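PDB 3K50: putative S41 protease from Bacteroides fragilis NCTC 9343, which is probably a serine protease of peptidase family S41, with substrate and biological role not established. Local coordinates for residues L288-V293 with P314-V319; F227-R232 with V293-T298. All coordinates share one frame; numbering follows the deposited sequence.

Interaction 1. Residues L288-V293 with P314-V319; sequences LNLSTV and PYMKVV
Leu-290 meets the methyl end of the selenomethionine Met-316 just where two parallel strands start to pair. Strand 292-297, helix 304-312 and strand 317-322 make a beta-alpha-beta unit of the S41 peptidase domain, a member of the ClpP/crotonase clan, and this contact lies at the N-terminal ends of its two strands. CE of Met-316 comes within 3.6 Å of CB of Leu-290. In the selenomethionine, chi1 (65°) puts CG between the backbone N and the carbonyl carbon, the chain runs on straight to SE, and the bend at chi3 (-59°) turns CE toward the leucine. On the strand 226-230 side, Leu-290 also packs on Phe-227.

Next comes Ser-291, which contributes its carbonyl. Its O accepts the N-H of Lys-317 at 3.0 Å from N, with the donor tilted 19° from the carbonyl plane, and CB of Met-316 rests against the same oxygen at 3.5 Å.

Thr-292 pairs with Lys-317 as a parallel beta bridge, and the two side chains run next to each other off the same face. OG1 of Thr-292 is 3.7 Å from CB of Lys-317, while CG2 touches the lysine farther along its extended chain, before the amine continues past the threonine. In the backbone of this pair, CA of Thr-292 makes a CA-H...O contact of 3.1 Å with O of Lys-317.

Val-293 continues the parallel ladder: its N donates to O of Lys-317 at 2.8 Å, and its O receives the N-H of Val-319 at 2.9 Å. One residue thus bonds to the two residues flanking its partner, Val-318. Val-293 and Val-318 occupy the face opposite Thr-292 and Lys-317, where CG1 of Val-293 fits against CE of Met-316 and reaches CG2 of Val-318 at 4.0 Å.

Interaction 2. Residues F227-R232 with V293-T298; sequences FVLDLR and VYVLTT
Leu-296 reaches across to Val-228 and Asp-230, on the face of the sheet that also carries Tyr-294. Its CB sits 3.8 Å from OD1 of Asp-230. CG, anti to the carbonyl carbon (chi1 -47°), lies against CG1 of Val-228, and CD2 touches that same methyl. CD1 meets CG1 of Val-228, CG of Asp-230 and, at 3.7 Å, NH2 of Arg-232.

Between the strands run parallel-sheet bonds: Tyr-294 N to Phe-227 O, Leu-229 N to Tyr-294 O at 2.7 Å, Leu-296 N to Leu-229 O, and a weak one from Leu-231 N to Leu-296 O. On the face of Leu-229 and Val-295, CD1 of Leu-231, just past the bridged residues, packs on CG1 of Val-295 at 3.7 Å.

Two nitrogens of Arg-232 each take one oxygen of Asp-230. NE gives a nearly straight bond to the syn lone pair of OD1 at 2.9 Å, in the guanidinium plane, while NH2 reaches OD2 at 2.8 Å. OD2 is also bound by Tyr-191 OH, and NH1 forms salt bridges with Glu-372 and Glu-387. Met by guanidinium and phenol, the buried carboxylate probably favours its ionised form, with Leu-296 CD1 packed against the ion pair.

Interactions 1 and 2 lie on either side of strand 292-297, with centres 12 Å apart, and share Val-293. Across the mixed sheet of the S41 domain, strands 226-230, 292-297 and 317-322 are consecutive parallel neighbours, also their order along the chain. The segments come as 227-232, 288-293, 293-298 and 314-319, so the two contacts cross. Interaction 1 sits nearer the periphery, at the start of strand 292-297; interaction 2 runs inward along it. The two also touch directly: Val-319 O probably accepts a hydrogen bond from Val-295 N at 2.9 Å, and Val-319 CB packs on Tyr-294 CD2. Together they tie three adjacent inner strands of the six-strand sheet, with strand 292-297 paired along both edges.

Interaction 1. Residues L288-V293 with P314-V319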
ATOM      1  N   LEU A 288      21.628   5.605  -3.473  1.00 29.74           N
ATOM      2  CA  LEU A 288      22.018   6.272  -2.216  1.00 30.93           C
ATOM      3  C   LEU A 288      23.112   5.538  -1.432  1.00 32.73           C
ATOM      4  O   LEU A 288      23.621   6.056  -0.423  1.00 32.50           O
ATOM      5  CB  LEU A 288      20.781   6.570  -1.339  1.00 28.14           C
ATOM      6  CG  LEU A 288      19.694   7.477  -1.962  1.00 32.99           C
ATOM      7  CD1 LEU A 288      18.608   7.798  -0.899  1.00 30.83           C
ATOM      8  CD2 LEU A 288      20.210   8.791  -2.561  1.00 25.51           C
ATOM      9  N   ASN A 289      23.525   4.378  -1.938  1.00 31.56           N
ATOM     10  CA  ASN A 289      24.549   3.602  -1.327  1.00 30.65           C
ATOM     11  C   ASN A 289      24.327   3.387   0.142  1.00 34.18           C
ATOM     12  O   ASN A 289      25.245   3.601   0.939  1.00 35.96           O
ATOM     13  CB  ASN A 289      25.902   4.270  -1.552  1.00 27.35           C
ATOM     14  CG  ASN A 289      27.091   3.395  -1.148  1.00 31.50           C
ATOM     15  OD1 ASN A 289      27.077   2.178  -1.200  1.00 27.90           O
ATOM     16  ND2 ASN A 289      28.109   4.039  -0.724  1.00 30.37           N
ATOM     17  N   LEU A 290      23.133   2.946   0.519  1.00 33.65           N
ATOM     18  CA  LEU A 290      22.840   2.719   1.920  1.00 31.85           C
ATOM     19  C   LEU A 290      23.170   1.308   2.342  1.00 31.65           C
ATOM     20  O   LEU A 290      23.125   0.399   1.544  1.00 39.71           O
ATOM     21  CB  LEU A 290      21.347   2.948   2.188  1.00 27.23           C
ATOM     22  CG  LEU A 290      20.711   4.309   1.930  1.00 30.25           C
ATOM     23  CD1 LEU A 290      19.225   4.025   1.671  1.00 40.96           C
ATOM     24  CD2 LEU A 290      20.980   5.310   3.096  1.00 34.34           C
ATOM     25  N   SER A 291      23.396   1.119   3.645  1.00 34.18           N
ATOM     26  CA  SER A 291      23.686  -0.215   4.248  1.00 34.85           C
ATOM     27  C   SER A 291      22.528  -0.759   5.130  1.00 33.31           C
ATOM     28  O   SER A 291      22.451  -1.946   5.392  1.00 30.65           O
ATOM     29  CB  SER A 291      24.983  -0.087   5.084  1.00 38.59           C
ATOM     30  OG  SER A 291      24.810   0.918   6.119  1.00 46.20           O
ATOM     31  N   THR A 292      21.656   0.144   5.570  1.00 31.44           N
ATOM     32  CA  THR A 292      20.500  -0.119   6.407  1.00 28.35           C
ATOM     33  C   THR A 292      19.307   0.697   5.890  1.00 29.49           C
ATOM     34  O   THR A 292      19.484   1.816   5.397  1.00 26.68           O
ATOM     35  CB  THR A 292      20.775   0.310   7.859  1.00 31.13           C
ATOM     36  OG1 THR A 292      21.934  -0.354   8.337  1.00 33.55           O
ATOM     37  CG2 THR A 292      19.577  -0.042   8.795  1.00 31.82           C
ATOM     38  N   VAL A 293      18.118   0.113   5.955  1.00 29.11           N
ATOM     39  CA  VAL A 293      16.872   0.799   5.600  1.00 30.67           C
ATOM     40  C   VAL A 293      15.817   0.413   6.678  1.00 29.82           C
ATOM     41  O   VAL A 293      15.811  -0.699   7.147  1.00 28.57           O
ATOM     42  CB  VAL A 293      16.406   0.535   4.158  1.00 27.67           C
ATOM     43  CG1 VAL A 293      16.147  -0.992   3.909  1.00 26.18           C
ATOM     44  CG2 VAL A 293      15.182   1.343   3.851  1.00 30.57           C
ATOM     45  N   PRO A 314      18.646 -10.023   1.922  1.00 33.99           N
ATOM     46  CA  PRO A 314      19.977 -10.648   1.747  1.00 35.30           C
ATOM     47  C   PRO A 314      21.133  -9.698   1.491  1.00 34.13           C
ATOM     48  O   PRO A 314      22.274 -10.103   1.625  1.00 31.56           O
ATOM     49  CB  PRO A 314      19.802 -11.502   0.484  1.00 35.26           C
ATOM     50  CG  PRO A 314      18.353 -11.653   0.303  1.00 35.51           C
ATOM     51  CD  PRO A 314      17.708 -10.466   0.881  1.00 34.19           C
ATOM     52  N   TYR A 315      20.842  -8.460   1.108  1.00 29.86           N
ATOM     53  CA  TYR A 315      21.883  -7.527   0.708  1.00 32.95           C
ATOM     54  C   TYR A 315      22.173  -6.345   1.628  1.00 34.39           C
ATOM     55  O   TYR A 315      23.126  -5.627   1.383  1.00 34.47           O
ATOM     56  CB  TYR A 315      21.493  -6.931  -0.632  1.00 30.09           C
ATOM     57  CG  TYR A 315      21.596  -7.894  -1.754  1.00 27.43           C
ATOM     58  CD1 TYR A 315      22.839  -8.237  -2.264  1.00 32.88           C
ATOM     59  CD2 TYR A 315      20.452  -8.482  -2.324  1.00 30.47           C
ATOM     60  CE1 TYR A 315      22.954  -9.150  -3.317  1.00 30.26           C
ATOM     61  CE2 TYR A 315      20.570  -9.427  -3.371  1.00 29.97           C
ATOM     62  CZ  TYR A 315      21.823  -9.711  -3.879  1.00 33.57           C
ATOM     63  OH  TYR A 315      21.974 -10.581  -4.916  1.00 28.97           O
HETATM   64  N   MSE A 316      21.299  -6.106   2.593  1.00 32.05           N
HETATM   65  CA  MSE A 316      21.424  -4.968   3.476  1.00 32.55           C
HETATM   66  C   MSE A 316      20.603  -5.279   4.738  1.00 35.15           C
HETATM   67  O   MSE A 316      19.880  -6.304   4.793  1.00 28.78           O
HETATM   68  CB  MSE A 316      21.012  -3.656   2.739  1.00 37.07           C
HETATM   69  CG  MSE A 316      19.615  -3.534   2.331  1.00 32.48           C
HETATM   70 SE   MSE A 316      19.181  -1.996   1.184  0.75 26.47          SE
HETATM   71  CE  MSE A 316      19.663  -0.278   2.168  1.00 26.86           C
ATOM     72  N   LYS A 317      20.815  -4.457   5.773  1.00 33.59           N
ATOM     73  CA  LYS A 317      20.086  -4.551   7.024  1.00 32.98           C
ATOM     74  C   LYS A 317      18.759  -3.825   6.843  1.00 28.41           C
ATOM     75  O   LYS A 317      18.694  -2.576   6.566  1.00 27.44           O
ATOM     76  CB  LYS A 317      20.896  -3.926   8.193  1.00 32.60           C
ATOM     77  CG  LYS A 317      20.194  -4.060   9.579  1.00 34.96           C
ATOM     78  CD  LYS A 317      21.080  -3.436  10.702  1.00 38.28           C
ATOM     79  CE  LYS A 317      20.444  -3.426  12.099  1.00 52.81           C
ATOM     80  NZ  LYS A 317      21.186  -2.437  12.973  1.00 55.44           N
ATOM     81  N   VAL A 318      17.692  -4.590   6.957  1.00 30.94           N
ATOM     82  CA  VAL A 318      16.339  -4.105   6.758  1.00 29.86           C
ATOM     83  C   VAL A 318      15.660  -4.179   8.138  1.00 33.66           C
ATOM     84  O   VAL A 318      15.601  -5.245   8.718  1.00 27.28           O
ATOM     85  CB  VAL A 318      15.573  -4.983   5.742  1.00 31.23           C
ATOM     86  CG1 VAL A 318      14.140  -4.478   5.567  1.00 28.80           C
ATOM     87  CG2 VAL A 318      16.259  -4.983   4.426  1.00 25.95           C
ATOM     88  N   VAL A 319      15.171  -3.056   8.675  1.00 31.77           N
ATOM     89  CA  VAL A 319      14.556  -3.068   9.987  1.00 29.16           C
ATOM     90  C   VAL A 319      13.115  -2.727   9.780  1.00 29.07           C
ATOM     91  O   VAL A 319      12.823  -1.699   9.224  1.00 29.83           O
ATOM     92  CB  VAL A 319      15.223  -2.006  10.916  1.00 31.50           C
ATOM     93  CG1 VAL A 319      14.428  -1.826  12.206  1.00 26.48           C
ATOM     94  CG2 VAL A 319      16.764  -2.336  11.179  1.00 28.19           C
TER

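Interaction 2. Residues F227-R232 with V293-T298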
ATOM      1  N   PHE A 227      17.779   5.942   6.034  1.00 30.24           N
ATOM      2  CA  PHE A 227      16.523   5.997   5.259  1.00 30.04           C
ATOM      3  C   PHE A 227      15.326   5.276   5.939  1.00 30.05           C
ATOM      4  O   PHE A 227      15.412   4.148   6.439  1.00 29.69           O
ATOM      5  CB  PHE A 227      16.782   5.446   3.849  1.00 30.13           C
ATOM      6  CG  PHE A 227      15.796   5.898   2.803  1.00 31.27           C
ATOM      7  CD1 PHE A 227      14.535   5.319   2.698  1.00 33.68           C
ATOM      8  CD2 PHE A 227      16.148   6.856   1.876  1.00 37.85           C
ATOM      9  CE1 PHE A 227      13.634   5.733   1.735  1.00 33.62           C
ATOM     10  CE2 PHE A 227      15.268   7.259   0.904  1.00 32.50           C
ATOM     11  CZ  PHE A 227      14.009   6.725   0.827  1.00 34.23           C
ATOM     12  N   VAL A 228      14.200   5.980   5.957  1.00 30.59           N
ATOM     13  CA  VAL A 228      12.945   5.452   6.457  1.00 30.32           C
ATOM     14  C   VAL A 228      11.961   5.419   5.268  1.00 30.12           C
ATOM     15  O   VAL A 228      11.555   6.472   4.758  1.00 27.50           O
ATOM     16  CB  VAL A 228      12.379   6.305   7.570  1.00 31.31           C
ATOM     17  CG1 VAL A 228      11.045   5.744   8.038  1.00 24.09           C
ATOM     18  CG2 VAL A 228      13.381   6.404   8.720  1.00 24.23           C
ATOM     19  N   LEU A 229      11.661   4.218   4.786  1.00 32.57           N
ATOM     20  CA  LEU A 229      10.702   3.996   3.699  1.00 28.98           C
ATOM     21  C   LEU A 229       9.333   3.600   4.325  1.00 28.50           C
ATOM     22  O   LEU A 229       9.187   2.510   4.878  1.00 29.27           O
ATOM     23  CB  LEU A 229      11.229   2.902   2.780  1.00 30.28           C
ATOM     24  CG  LEU A 229      10.374   2.412   1.608  1.00 23.76           C
ATOM     25  CD1 LEU A 229      10.245   3.432   0.537  1.00 24.72           C
ATOM     26  CD2 LEU A 229      11.005   1.071   1.027  1.00 23.91           C
ATOM     27  N   ASP A 230       8.347   4.498   4.218  1.00 29.37           N
ATOM     28  CA  ASP A 230       7.044   4.324   4.833  1.00 31.21           C
ATOM     29  C   ASP A 230       6.087   3.652   3.827  1.00 29.56           C
ATOM     30  O   ASP A 230       5.587   4.278   2.901  1.00 28.82           O
ATOM     31  CB  ASP A 230       6.570   5.718   5.330  1.00 31.87           C
ATOM     32  CG  ASP A 230       5.349   5.665   6.199  1.00 31.59           C
ATOM     33  OD1 ASP A 230       4.664   4.627   6.231  1.00 26.12           O
ATOM     34  OD2 ASP A 230       5.075   6.677   6.895  1.00 28.63           O
ATOM     35  N   LEU A 231       5.897   2.334   3.984  1.00 29.42           N
ATOM     36  CA  LEU A 231       5.013   1.531   3.151  1.00 27.60           C
ATOM     37  C   LEU A 231       3.760   1.105   3.935  1.00 30.84           C
ATOM     38  O   LEU A 231       3.060   0.152   3.608  1.00 32.64           O
ATOM     39  CB  LEU A 231       5.776   0.287   2.724  1.00 30.26           C
ATOM     40  CG  LEU A 231       7.053   0.468   1.928  1.00 29.04           C
ATOM     41  CD1 LEU A 231       7.710  -0.924   1.530  1.00 22.71           C
ATOM     42  CD2 LEU A 231       6.804   1.356   0.690  1.00 24.62           C
ATOM     43  N   ARG A 232       3.437   1.823   4.980  1.00 31.91           N
ATOM     44  CA  ARG A 232       2.384   1.336   5.856  1.00 28.95           C
ATOM     45  C   ARG A 232       1.012   1.044   5.255  1.00 28.54           C
ATOM     46  O   ARG A 232       0.287   0.198   5.805  1.00 29.28           O
ATOM     47  CB  ARG A 232       2.221   2.255   7.087  1.00 29.41           C
ATOM     48  CG  ARG A 232       1.468   3.534   6.845  1.00 28.47           C
ATOM     49  CD  ARG A 232       1.425   4.337   8.125  1.00 26.13           C
ATOM     50  NE  ARG A 232       2.687   5.012   8.382  1.00 28.84           N
ATOM     51  CZ  ARG A 232       3.001   5.685   9.494  1.00 28.85           C
ATOM     52  NH1 ARG A 232       2.184   5.704  10.551  1.00 30.33           N
ATOM     53  NH2 ARG A 232       4.194   6.290   9.568  1.00 27.08           N
ATOM     54  N   VAL A 293      18.118   0.113   5.955  1.00 29.11           N
ATOM     55  CA  VAL A 293      16.872   0.799   5.600  1.00 30.67           C
ATOM     56  C   VAL A 293      15.817   0.413   6.678  1.00 29.82           C
ATOM     57  O   VAL A 293      15.811  -0.699   7.147  1.00 28.57           O
ATOM     58  CB  VAL A 293      16.406   0.535   4.158  1.00 27.67           C
ATOM     59  CG1 VAL A 293      16.147  -0.992   3.909  1.00 26.18           C
ATOM     60  CG2 VAL A 293      15.182   1.343   3.851  1.00 30.57           C
ATOM     61  N   TYR A 294      15.059   1.389   7.158  1.00 29.27           N
ATOM     62  CA  TYR A 294      13.938   1.180   8.110  1.00 25.91           C
ATOM     63  C   TYR A 294      12.678   1.274   7.237  1.00 27.61           C
ATOM     64  O   TYR A 294      12.488   2.252   6.464  1.00 30.77           O
ATOM     65  CB  TYR A 294      13.931   2.201   9.251  1.00 23.36           C
ATOM     66  CG  TYR A 294      15.198   2.136  10.080  1.00 29.80           C
ATOM     67  CD1 TYR A 294      16.372   2.716   9.631  1.00 26.62           C
ATOM     68  CD2 TYR A 294      15.242   1.420  11.281  1.00 31.99           C
ATOM     69  CE1 TYR A 294      17.552   2.632  10.379  1.00 26.64           C
ATOM     70  CE2 TYR A 294      16.431   1.310  12.013  1.00 31.07           C
ATOM     71  CZ  TYR A 294      17.578   1.898  11.540  1.00 27.86           C
ATOM     72  OH  TYR A 294      18.765   1.807  12.231  1.00 29.22           O
ATOM     73  N   VAL A 295      11.855   0.233   7.323  1.00 29.61           N
ATOM     74  CA  VAL A 295      10.630   0.094   6.548  1.00 27.36           C
ATOM     75  C   VAL A 295       9.453   0.048   7.527  1.00 25.25           C
ATOM     76  O   VAL A 295       9.441  -0.755   8.471  1.00 27.96           O
ATOM     77  CB  VAL A 295      10.679  -1.148   5.619  1.00 30.75           C
ATOM     78  CG1 VAL A 295       9.343  -1.272   4.794  1.00 27.21           C
ATOM     79  CG2 VAL A 295      11.880  -1.057   4.666  1.00 26.85           C
ATOM     80  N   LEU A 296       8.551   1.018   7.379  1.00 28.53           N
ATOM     81  CA  LEU A 296       7.337   1.110   8.208  1.00 28.36           C
ATOM     82  C   LEU A 296       6.186   0.322   7.579  1.00 26.94           C
ATOM     83  O   LEU A 296       5.828   0.551   6.409  1.00 29.45           O
ATOM     84  CB  LEU A 296       6.970   2.578   8.405  1.00 26.86           C
ATOM     85  CG  LEU A 296       8.084   3.539   8.815  1.00 31.48           C
ATOM     86  CD1 LEU A 296       7.564   4.955   9.107  1.00 28.74           C
ATOM     87  CD2 LEU A 296       8.840   2.997  10.032  1.00 24.78           C
ATOM     88  N   THR A 297       5.615  -0.592   8.356  1.00 31.12           N
ATOM     89  CA  THR A 297       4.634  -1.590   7.858  1.00 31.11           C
ATOM     90  C   THR A 297       3.369  -1.730   8.679  1.00 28.24           C
ATOM     91  O   THR A 297       3.357  -1.352   9.829  1.00 28.51           O
ATOM     92  CB  THR A 297       5.315  -3.030   7.806  1.00 35.05           C
ATOM     93  OG1 THR A 297       5.677  -3.481   9.124  1.00 29.77           O
ATOM     94  CG2 THR A 297       6.568  -3.009   6.964  1.00 28.55           C
ATOM     95  N   THR A 298       2.283  -2.185   8.038  1.00 26.57           N
ATOM     96  CA  THR A 298       1.079  -2.601   8.736  1.00 26.76           C
ATOM     97  C   THR A 298       0.564  -3.814   7.989  1.00 31.85           C
ATOM     98  O   THR A 298       1.182  -4.273   7.001  1.00 27.66           O
ATOM     99  CB  THR A 298      -0.041  -1.535   8.826  1.00 34.22           C
ATOM    100  OG1 THR A 298      -0.584  -1.270   7.522  1.00 30.09           O
ATOM    101  CG2 THR A 298       0.456  -0.233   9.525  1.00 26.24           C
TER